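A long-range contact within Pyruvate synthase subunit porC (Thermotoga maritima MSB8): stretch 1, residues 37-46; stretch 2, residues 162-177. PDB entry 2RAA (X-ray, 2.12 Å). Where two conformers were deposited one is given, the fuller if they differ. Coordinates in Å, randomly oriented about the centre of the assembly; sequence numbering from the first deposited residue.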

# COMPACT_ATOMS: atom_id res chain seq x y z
N GLN A 37 -2.94 2.42 -8.74
CA GLN A 37 -2.89 2.22 -10.18
C GLN A 37 -1.83 1.25 -10.57
O GLN A 37 -2.08 0.32 -11.33
CB GLN A 37 -2.65 3.54 -10.93
CG GLN A 37 -3.93 4.37 -11.12
CD GLN A 37 -4.82 3.78 -12.20
OE1 GLN A 37 -4.45 3.75 -13.39
NE2 GLN A 37 -6.01 3.29 -11.79
N MSE A 38 -0.64 1.44 -10.01
CA MSE A 38 0.55 0.66 -10.35
C MSE A 38 0.40 -0.81 -10.03
O MSE A 38 0.85 -1.70 -10.77
CB MSE A 38 1.74 1.24 -9.58
CG MSE A 38 3.07 1.00 -10.22
SE MSE A 38 4.55 1.73 -9.21
CE MSE A 38 3.79 3.31 -8.30
N LEU A 39 -0.26 -1.08 -8.91
CA LEU A 39 -0.47 -2.42 -8.50
C LEU A 39 -1.40 -3.03 -9.55
O LEU A 39 -1.11 -4.06 -10.13
CB LEU A 39 -1.10 -2.43 -7.12
CG LEU A 39 -1.57 -3.78 -6.66
CD1 LEU A 39 -0.40 -4.77 -6.71
CD2 LEU A 39 -2.14 -3.62 -5.26
N ALA A 40 -2.52 -2.34 -9.81
CA ALA A 40 -3.49 -2.77 -10.82
C ALA A 40 -2.76 -3.01 -12.14
O ALA A 40 -2.87 -4.07 -12.76
CB ALA A 40 -4.63 -1.70 -10.97
N GLU A 41 -2.00 -2.02 -12.58
CA GLU A 41 -1.24 -2.18 -13.84
C GLU A 41 -0.35 -3.40 -13.84
O GLU A 41 -0.27 -4.10 -14.84
CB GLU A 41 -0.49 -0.90 -14.19
CG GLU A 41 -1.36 0.02 -15.01
CD GLU A 41 -0.95 1.48 -14.99
OE1 GLU A 41 0.16 1.80 -14.50
OE2 GLU A 41 -1.79 2.29 -15.47
N ALA A 42 0.27 -3.71 -12.71
CA ALA A 42 1.12 -4.91 -12.58
C ALA A 42 0.33 -6.19 -12.77
O ALA A 42 0.79 -7.12 -13.44
CB ALA A 42 1.72 -4.95 -11.23
N ALA A 43 -0.84 -6.27 -12.13
CA ALA A 43 -1.68 -7.48 -12.23
C ALA A 43 -2.27 -7.63 -13.64
O ALA A 43 -2.50 -8.75 -14.12
CB ALA A 43 -2.80 -7.44 -11.17
N LEU A 44 -2.50 -6.49 -14.30
CA LEU A 44 -3.04 -6.47 -15.68
C LEU A 44 -2.07 -7.15 -16.65
O LEU A 44 -2.46 -8.00 -17.46
CB LEU A 44 -3.27 -5.03 -16.13
CG LEU A 44 -4.00 -4.80 -17.45
CD1 LEU A 44 -5.41 -5.42 -17.47
CD2 LEU A 44 -4.07 -3.31 -17.72
N GLU A 45 -0.79 -6.79 -16.53
CA GLU A 45 0.26 -7.39 -17.36
C GLU A 45 0.46 -8.87 -17.05
O GLU A 45 0.87 -9.63 -17.89
CB GLU A 45 1.53 -6.58 -17.25
CG GLU A 45 1.32 -5.16 -17.81
CD GLU A 45 2.44 -4.17 -17.47
OE1 GLU A 45 3.47 -4.55 -16.86
OE2 GLU A 45 2.28 -2.99 -17.84
N ALA A 46 0.08 -9.29 -15.85
CA ALA A 46 0.09 -10.70 -15.49
C ALA A 46 -1.12 -11.48 -16.00
O ALA A 46 -1.19 -12.70 -15.81
CB ALA A 46 0.17 -10.82 -13.99
N GLY A 162 1.65 -11.32 -1.08
CA GLY A 162 2.02 -12.10 -2.27
C GLY A 162 1.09 -11.88 -3.46
O GLY A 162 1.07 -12.69 -4.36
N ILE A 163 0.38 -10.75 -3.51
CA ILE A 163 -0.70 -10.58 -4.53
C ILE A 163 -0.18 -10.57 -5.96
O ILE A 163 -0.89 -10.96 -6.88
CB ILE A 163 -1.57 -9.36 -4.22
CG1 ILE A 163 -2.78 -9.26 -5.14
CG2 ILE A 163 -0.71 -8.05 -4.29
CD1 ILE A 163 -3.68 -10.48 -5.22
N VAL A 164 1.07 -10.15 -6.14
CA VAL A 164 1.76 -10.22 -7.43
C VAL A 164 3.24 -10.42 -7.14
O VAL A 164 3.65 -10.22 -6.01
CB VAL A 164 1.60 -8.93 -8.27
CG1 VAL A 164 0.13 -8.67 -8.59
CG2 VAL A 164 2.28 -7.69 -7.58
N PRO A 165 4.03 -10.87 -8.12
CA PRO A 165 5.48 -10.88 -7.90
C PRO A 165 6.06 -9.48 -7.86
O PRO A 165 5.55 -8.59 -8.53
CB PRO A 165 6.03 -11.64 -9.12
CG PRO A 165 4.98 -11.52 -10.16
CD PRO A 165 3.66 -11.45 -9.43
N LEU A 166 7.15 -9.31 -7.14
CA LEU A 166 7.79 -7.99 -7.03
C LEU A 166 8.32 -7.51 -8.41
O LEU A 166 8.22 -6.34 -8.78
CB LEU A 166 8.88 -8.02 -5.94
CG LEU A 166 9.31 -6.68 -5.33
CD1 LEU A 166 8.20 -5.99 -4.58
CD2 LEU A 166 10.43 -6.92 -4.39
N GLU A 167 8.83 -8.45 -9.19
CA GLU A 167 9.34 -8.16 -10.54
C GLU A 167 8.27 -7.44 -11.39
O GLU A 167 8.59 -6.57 -12.20
CB GLU A 167 9.80 -9.47 -11.22
CG GLU A 167 10.26 -10.57 -10.23
N ALA A 168 7.00 -7.81 -11.23
CA ALA A 168 5.91 -7.17 -11.99
C ALA A 168 5.80 -5.66 -11.71
O ALA A 168 5.46 -4.88 -12.59
CB ALA A 168 4.59 -7.85 -11.70
N ILE A 169 6.05 -5.26 -10.47
CA ILE A 169 5.98 -3.86 -10.09
C ILE A 169 7.23 -3.17 -10.53
O ILE A 169 7.18 -2.04 -10.98
CB ILE A 169 5.69 -3.67 -8.60
CG1 ILE A 169 4.28 -4.19 -8.33
CG2 ILE A 169 5.78 -2.15 -8.17
CD1 ILE A 169 3.94 -4.23 -6.93
N GLU A 170 8.35 -3.87 -10.48
CA GLU A 170 9.57 -3.33 -10.99
C GLU A 170 9.46 -3.06 -12.48
O GLU A 170 9.86 -2.00 -12.94
CB GLU A 170 10.72 -4.26 -10.67
CG GLU A 170 11.01 -4.32 -9.17
CD GLU A 170 12.16 -5.27 -8.83
OE1 GLU A 170 12.83 -5.77 -9.77
OE2 GLU A 170 12.39 -5.51 -7.62
N LYS A 171 8.91 -4.01 -13.24
CA LYS A 171 8.70 -3.83 -14.69
C LYS A 171 7.88 -2.56 -14.93
O LYS A 171 8.20 -1.73 -15.79
CB LYS A 171 8.04 -5.06 -15.36
CG LYS A 171 9.02 -6.23 -15.72
N ARG A 172 6.84 -2.39 -14.12
CA ARG A 172 6.03 -1.18 -14.13
C ARG A 172 6.79 0.08 -13.74
O ARG A 172 6.59 1.13 -14.35
CB ARG A 172 4.77 -1.38 -13.26
CG ARG A 172 3.59 -1.75 -14.12
CD ARG A 172 3.05 -0.44 -14.68
NE ARG A 172 2.72 -0.47 -16.10
CZ ARG A 172 2.38 0.63 -16.78
NH1 ARG A 172 2.31 1.83 -16.18
NH2 ARG A 172 2.10 0.53 -18.07
N ILE A 173 7.67 -0.00 -12.75
CA ILE A 173 8.52 1.15 -12.42
C ILE A 173 9.37 1.51 -13.64
O ILE A 173 9.47 2.68 -13.98
CB ILE A 173 9.38 0.89 -11.16
CG1 ILE A 173 8.48 0.87 -9.92
CG2 ILE A 173 10.44 1.98 -10.99
CD1 ILE A 173 9.23 0.46 -8.64
N GLU A 174 9.93 0.51 -14.32
CA GLU A 174 10.70 0.71 -15.56
C GLU A 174 9.89 1.49 -16.61
O GLU A 174 10.36 2.48 -17.15
CB GLU A 174 11.17 -0.63 -16.15
CG GLU A 174 12.27 -1.37 -15.33
CD GLU A 174 12.42 -2.90 -15.68
OE1 GLU A 174 11.86 -3.36 -16.72
OE2 GLU A 174 13.10 -3.63 -14.91
N LYS A 175 8.65 1.07 -16.85
CA LYS A 175 7.79 1.72 -17.86
C LYS A 175 7.31 3.14 -17.52
O LYS A 175 7.08 3.92 -18.43
CB LYS A 175 6.58 0.83 -18.23
CG LYS A 175 6.90 -0.39 -19.13
N MSE A 176 7.15 3.50 -16.25
CA MSE A 176 6.67 4.84 -15.92
C MSE A 176 7.75 5.92 -16.06
O MSE A 176 7.45 7.12 -16.04
CB MSE A 176 6.09 4.84 -14.50
CG MSE A 176 4.90 3.91 -14.33
SE MSE A 176 4.43 3.67 -12.47
CE MSE A 176 3.08 5.19 -12.24
N PHE A 177 9.01 5.50 -16.21
CA PHE A 177 10.13 6.45 -16.32
C PHE A 177 10.79 6.46 -17.71
O PHE A 177 11.13 5.42 -18.27
CB PHE A 177 11.17 6.18 -15.20
CG PHE A 177 10.67 6.50 -13.78
CD1 PHE A 177 10.73 7.79 -13.27
CD2 PHE A 177 10.16 5.50 -12.96
CE1 PHE A 177 10.26 8.07 -11.99
CE2 PHE A 177 9.69 5.78 -11.67
CZ PHE A 177 9.74 7.06 -11.20
O HOH W 1 4.33 -5.73 -14.81

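Arg172 is the polar centre of this contact, held by two carboxylates from the other stretch. NH1 of Arg172 lies 2.7 Å from OE1 of Glu41 in a salt bridge, and NE of Arg172 donates a hydrogen bond to OE2 of Glu45 at 3.1 Å, with a nearly straight N-H...O angle of 163°, within a second salt bridge. The two acids approach differently: Glu45 meets the guanidinium at its edge, near the plane where the N-H bonds point, whereas the carboxylate carbon of Glu41 lies over one face. Because Glu41 and Glu45 are four residues apart, about one helical turn, both can reach the same arginine. The other oxygen of Glu45 is also used: a water donates to OE1 of Glu45 (2.5 Å) and to the backbone O of Ala168 (2.6 Å), bridging the two stretches.

Arginine suits this place because its long side chain carries aliphatic carbon as well as charge. Arg172 fits as a knob among Met38, Ala42, Glu41 and Glu45, with CG of Arg172 4.1 Å from N of Ala42.

Beside it the helices, whose axes cross at 110° and approach to 8.7 Å, pack through small residues. Ala42 and Ala168 have CA atoms 5.3 Å apart and CB atoms 4.1 Å apart; with a methyl group as each side chain, the two residues leave room for the backbones to come this close. CB of Ala42 also rests 3.9 Å from CG1 of Ile169.

Larger apolar side chains pack near this pair. Selenomethionine Met38, long and unbranched, is a knob among Ile169, Arg172, Ile173 and Met176; CG of Met38 lies 3.7 Å from SE of Met176, also selenomethionine. Branched, apolar Leu39 and Val164 suit a purely apolar contact: CD1 of Leu39 lies 4.1 Å from both CG2 of Ile163 and CG2 of Val164. CG1 of Val164 meets CB of Ala43, also at 4.1 Å.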